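Local coordinates for sortase family protein (Clostridium perfringens, PDB 6IXZ) that is a class C sortase, a cysteine transpeptidase that probably joins pilin subunits covalently into pili on the cell surface, at residues 62-67 against 117-122. Residues are numbered along the deposited sequence; the frame is centred on the assembly and turned at random.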
ATOM      1  N   GLY A  62      -8.134  -1.463   3.421  1.00 17.75           N
ATOM      2  CA  GLY A  62      -8.566  -0.092   3.552  1.00 19.41           C
ATOM      3  C   GLY A  62      -8.472   0.597   2.214  1.00 17.73           C
ATOM      4  O   GLY A  62      -8.563  -0.066   1.165  1.00 18.86           O
ATOM      5  N   TYR A  63      -8.202   1.901   2.238  1.00 16.52           N
ATOM      6  CA  TYR A  63      -7.967   2.653   1.010  1.00 18.86           C
ATOM      7  C   TYR A  63      -6.947   3.812   1.114  1.00 18.84           C
ATOM      8  O   TYR A  63      -6.556   4.258   2.197  1.00 20.95           O
ATOM      9  CB  TYR A  63      -9.293   3.186   0.471  1.00 22.44           C
ATOM     10  CG  TYR A  63     -10.025   4.077   1.445  1.00 26.08           C
ATOM     11  CD1 TYR A  63      -9.990   5.466   1.314  1.00 31.17           C
ATOM     12  CD2 TYR A  63     -10.709   3.533   2.527  1.00 26.59           C
ATOM     13  CE1 TYR A  63     -10.633   6.281   2.238  1.00 32.98           C
ATOM     14  CE2 TYR A  63     -11.356   4.334   3.445  1.00 29.42           C
ATOM     15  CZ  TYR A  63     -11.346   5.698   3.281  1.00 30.78           C
ATOM     16  OH  TYR A  63     -12.009   6.479   4.196  1.00 40.35           O
ATOM     17  N   ILE A  64      -6.558   4.313  -0.044  1.00 20.56           N
ATOM     18  CA  ILE A  64      -5.649   5.425  -0.139  1.00 20.63           C
ATOM     19  C   ILE A  64      -6.356   6.609  -0.799  1.00 23.59           C
ATOM     20  O   ILE A  64      -7.143   6.438  -1.732  1.00 21.83           O
ATOM     21  CB  ILE A  64      -4.366   5.036  -0.929  1.00 19.43           C
ATOM     22  CG1 ILE A  64      -3.404   6.214  -1.036  1.00 19.09           C
ATOM     23  CG2 ILE A  64      -4.704   4.500  -2.323  1.00 19.31           C
ATOM     24  CD1 ILE A  64      -1.999   5.809  -1.433  1.00 18.61           C
ATOM     25  N   GLU A  65      -6.097   7.807  -0.282  1.00 23.41           N
ATOM     26  CA  GLU A  65      -6.550   9.045  -0.927  1.00 22.05           C
ATOM     27  C   GLU A  65      -5.364   9.927  -1.288  1.00 18.43           C
ATOM     28  O   GLU A  65      -4.433  10.057  -0.500  1.00 19.34           O
ATOM     29  CB  GLU A  65      -7.480   9.832  -0.002  1.00 26.20           C
ATOM     30  CG  GLU A  65      -8.677   9.062   0.506  1.00 29.91           C
ATOM     31  CD  GLU A  65      -9.587   9.948   1.336  1.00 37.80           C
ATOM     32  OE1 GLU A  65     -10.704  10.244   0.873  1.00 42.16           O
ATOM     33  OE2 GLU A  65      -9.116  10.467   2.371  1.00 42.10           O
ATOM     34  N   ILE A  66      -5.363  10.445  -2.513  1.00 20.47           N
ATOM     35  CA  ILE A  66      -4.369  11.424  -2.970  1.00 20.21           C
ATOM     36  C   ILE A  66      -5.107  12.645  -3.533  1.00 20.45           C
ATOM     37  O   ILE A  66      -5.454  12.694  -4.708  1.00 19.96           O
ATOM     38  CB  ILE A  66      -3.430  10.841  -4.059  1.00 18.48           C
ATOM     39  CG1 ILE A  66      -2.929   9.432  -3.679  1.00 18.85           C
ATOM     40  CG2 ILE A  66      -2.243  11.767  -4.285  1.00 22.61           C
ATOM     41  CD1 ILE A  66      -2.027   8.796  -4.710  1.00 19.03           C
ATOM     42  N   PRO A  67      -5.327  13.662  -2.687  1.00 21.66           N
ATOM     43  CA  PRO A  67      -6.212  14.797  -3.058  1.00 23.71           C
ATOM     44  C   PRO A  67      -5.786  15.563  -4.318  1.00 22.12           C
ATOM     45  O   PRO A  67      -6.605  15.863  -5.202  1.00 24.83           O
ATOM     46  CB  PRO A  67      -6.167  15.716  -1.827  1.00 24.11           C
ATOM     47  CG  PRO A  67      -5.487  14.964  -0.739  1.00 25.01           C
ATOM     48  CD  PRO A  67      -4.781  13.768  -1.322  1.00 22.12           C
ATOM     49  N   LYS A 117      -7.103   3.892 -14.505  1.00 21.08           N
ATOM     50  CA  LYS A 117      -5.958   4.792 -14.355  1.00 25.33           C
ATOM     51  C   LYS A 117      -5.141   4.445 -13.120  1.00 21.10           C
ATOM     52  O   LYS A 117      -3.901   4.496 -13.140  1.00 18.97           O
ATOM     53  CB  LYS A 117      -6.416   6.248 -14.278  1.00 28.99           C
ATOM     54  CG  LYS A 117      -6.710   6.855 -15.647  1.00 34.53           C
ATOM     55  CD  LYS A 117      -7.119   8.317 -15.560  1.00 36.22           C
ATOM     56  CE  LYS A 117      -6.111   9.158 -14.791  1.00 40.27           C
ATOM     57  NZ  LYS A 117      -6.245  10.610 -15.100  1.00 39.47           N
ATOM     58  N   LEU A 118      -5.839   4.070 -12.051  1.00 21.52           N
ATOM     59  CA  LEU A 118      -5.201   3.715 -10.765  1.00 20.06           C
ATOM     60  C   LEU A 118      -4.137   4.729 -10.326  1.00 17.37           C
ATOM     61  O   LEU A 118      -4.496   5.801  -9.827  1.00 17.82           O
ATOM     62  CB  LEU A 118      -4.644   2.280 -10.793  1.00 24.81           C
ATOM     63  CG  LEU A 118      -5.664   1.152 -11.037  1.00 23.64           C
ATOM     64  CD1 LEU A 118      -5.012  -0.222 -10.890  1.00 25.64           C
ATOM     65  CD2 LEU A 118      -6.840   1.248 -10.112  1.00 22.83           C
ATOM     66  N   PHE A 119      -2.851   4.366 -10.373  1.00 17.17           N
ATOM     67  CA  PHE A 119      -1.795   5.266  -9.905  1.00 17.65           C
ATOM     68  C   PHE A 119      -1.103   5.996 -11.044  1.00 17.36           C
ATOM     69  O   PHE A 119       0.009   6.530 -10.858  1.00 19.33           O
ATOM     70  CB  PHE A 119      -0.714   4.537  -9.101  1.00 19.84           C
ATOM     71  CG  PHE A 119      -1.063   4.262  -7.672  1.00 19.33           C
ATOM     72  CD1 PHE A 119      -2.139   4.876  -7.053  1.00 20.60           C
ATOM     73  CD2 PHE A 119      -0.195   3.506  -6.897  1.00 18.78           C
ATOM     74  CE1 PHE A 119      -2.423   4.621  -5.726  1.00 20.68           C
ATOM     75  CE2 PHE A 119      -0.485   3.222  -5.575  1.00 18.52           C
ATOM     76  CZ  PHE A 119      -1.583   3.815  -4.975  1.00 19.79           C
ATOM     77  N   THR A 120      -1.721   6.003 -12.222  1.00 14.42           N
ATOM     78  CA  THR A 120      -1.100   6.650 -13.393  1.00 17.99           C
ATOM     79  C   THR A 120      -0.640   8.084 -13.137  1.00 21.08           C
ATOM     80  O   THR A 120       0.512   8.433 -13.414  1.00 21.66           O
ATOM     81  CB  THR A 120      -2.029   6.597 -14.615  1.00 19.92           C
ATOM     82  OG1 THR A 120      -2.143   5.227 -15.060  1.00 21.74           O
ATOM     83  CG2 THR A 120      -1.500   7.474 -15.760  1.00 23.33           C
ATOM     84  N   ASP A 121      -1.495   8.881 -12.502  1.00 20.24           N
ATOM     85  CA  ASP A 121      -1.191  10.286 -12.303  1.00 20.67           C
ATOM     86  C   ASP A 121      -0.179  10.585 -11.175  1.00 24.00           C
ATOM     87  O   ASP A 121       0.083  11.762 -10.882  1.00 24.36           O
ATOM     88  CB  ASP A 121      -2.494  11.051 -12.068  1.00 19.69           C
ATOM     89  CG  ASP A 121      -3.313  11.197 -13.346  1.00 21.53           C
ATOM     90  OD1 ASP A 121      -2.755  11.013 -14.453  1.00 24.76           O
ATOM     91  OD2 ASP A 121      -4.513  11.462 -13.262  1.00 25.42           O
ATOM     92  N   ILE A 122       0.390   9.556 -10.529  1.00 21.59           N
ATOM     93  CA  ILE A 122       1.447   9.811  -9.540  1.00 19.11           C
ATOM     94  C   ILE A 122       2.694  10.339 -10.205  1.00 18.85           C
ATOM     95  O   ILE A 122       3.531  10.931  -9.535  1.00 22.45           O
ATOM     96  CB  ILE A 122       1.805   8.627  -8.605  1.00 17.65           C
ATOM     97  CG1 ILE A 122       2.571   7.522  -9.351  1.00 16.96           C
ATOM     98  CG2 ILE A 122       0.550   8.138  -7.907  1.00 17.68           C
ATOM     99  CD1 ILE A 122       3.050   6.407  -8.451  1.00 15.70           C
TER
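Ile64 and Ile66, alternate residues of strand 60-66, face Phe119 and Ile122 in the loop between helix 111-114 and strand 130-135. The backbones stay well apart, 8.9 Å at their nearest CA atoms, those of Ile66 and Ile122, and no hydrogen bond crosses between them. In the sortase beta-barrel fold, side chains of this loop pack against those of strand 60-66 in a buried apolar contact. A type II' turn from Lys117 to Thr120 reverses the chain, and a 3-10 segment begins at Thr120, which puts Phe119 and Ile122 on the same short run.

Strand alternation sends Tyr63 and Glu65 to the other side, where both meet His134, and leaves the two beta-branched isoleucines, well suited to extended backbone, pointing inward. The CB of Phe119 does not aim at the strand; the length of the ring carries its far end there, and the side chain of Ile64 comes from the opposite direction to meet it. Ile64 touches it with both branches: CG2 lies 4.1 Å from Phe119 CE1, while CG1, anti to the backbone N (chi1 180°), extends CD1 to 4.1 Å from Phe119 CZ. Leu107 and Ala109 of strand 103-109 also touch the Phe119 side chain, which is about 9 Å from those of His110 and Cys172, the predicted catalytic pair. Leu169 of strand 165-173 touches Ile64, Ile66 and Ile122. With its CG1-CD1 arm extended (chi2 179°), Ile66 reaches two partners with one methyl: its CD1 is 4.3 Å from Phe119 CE1 and 4.2 Å from Ile122 CG2.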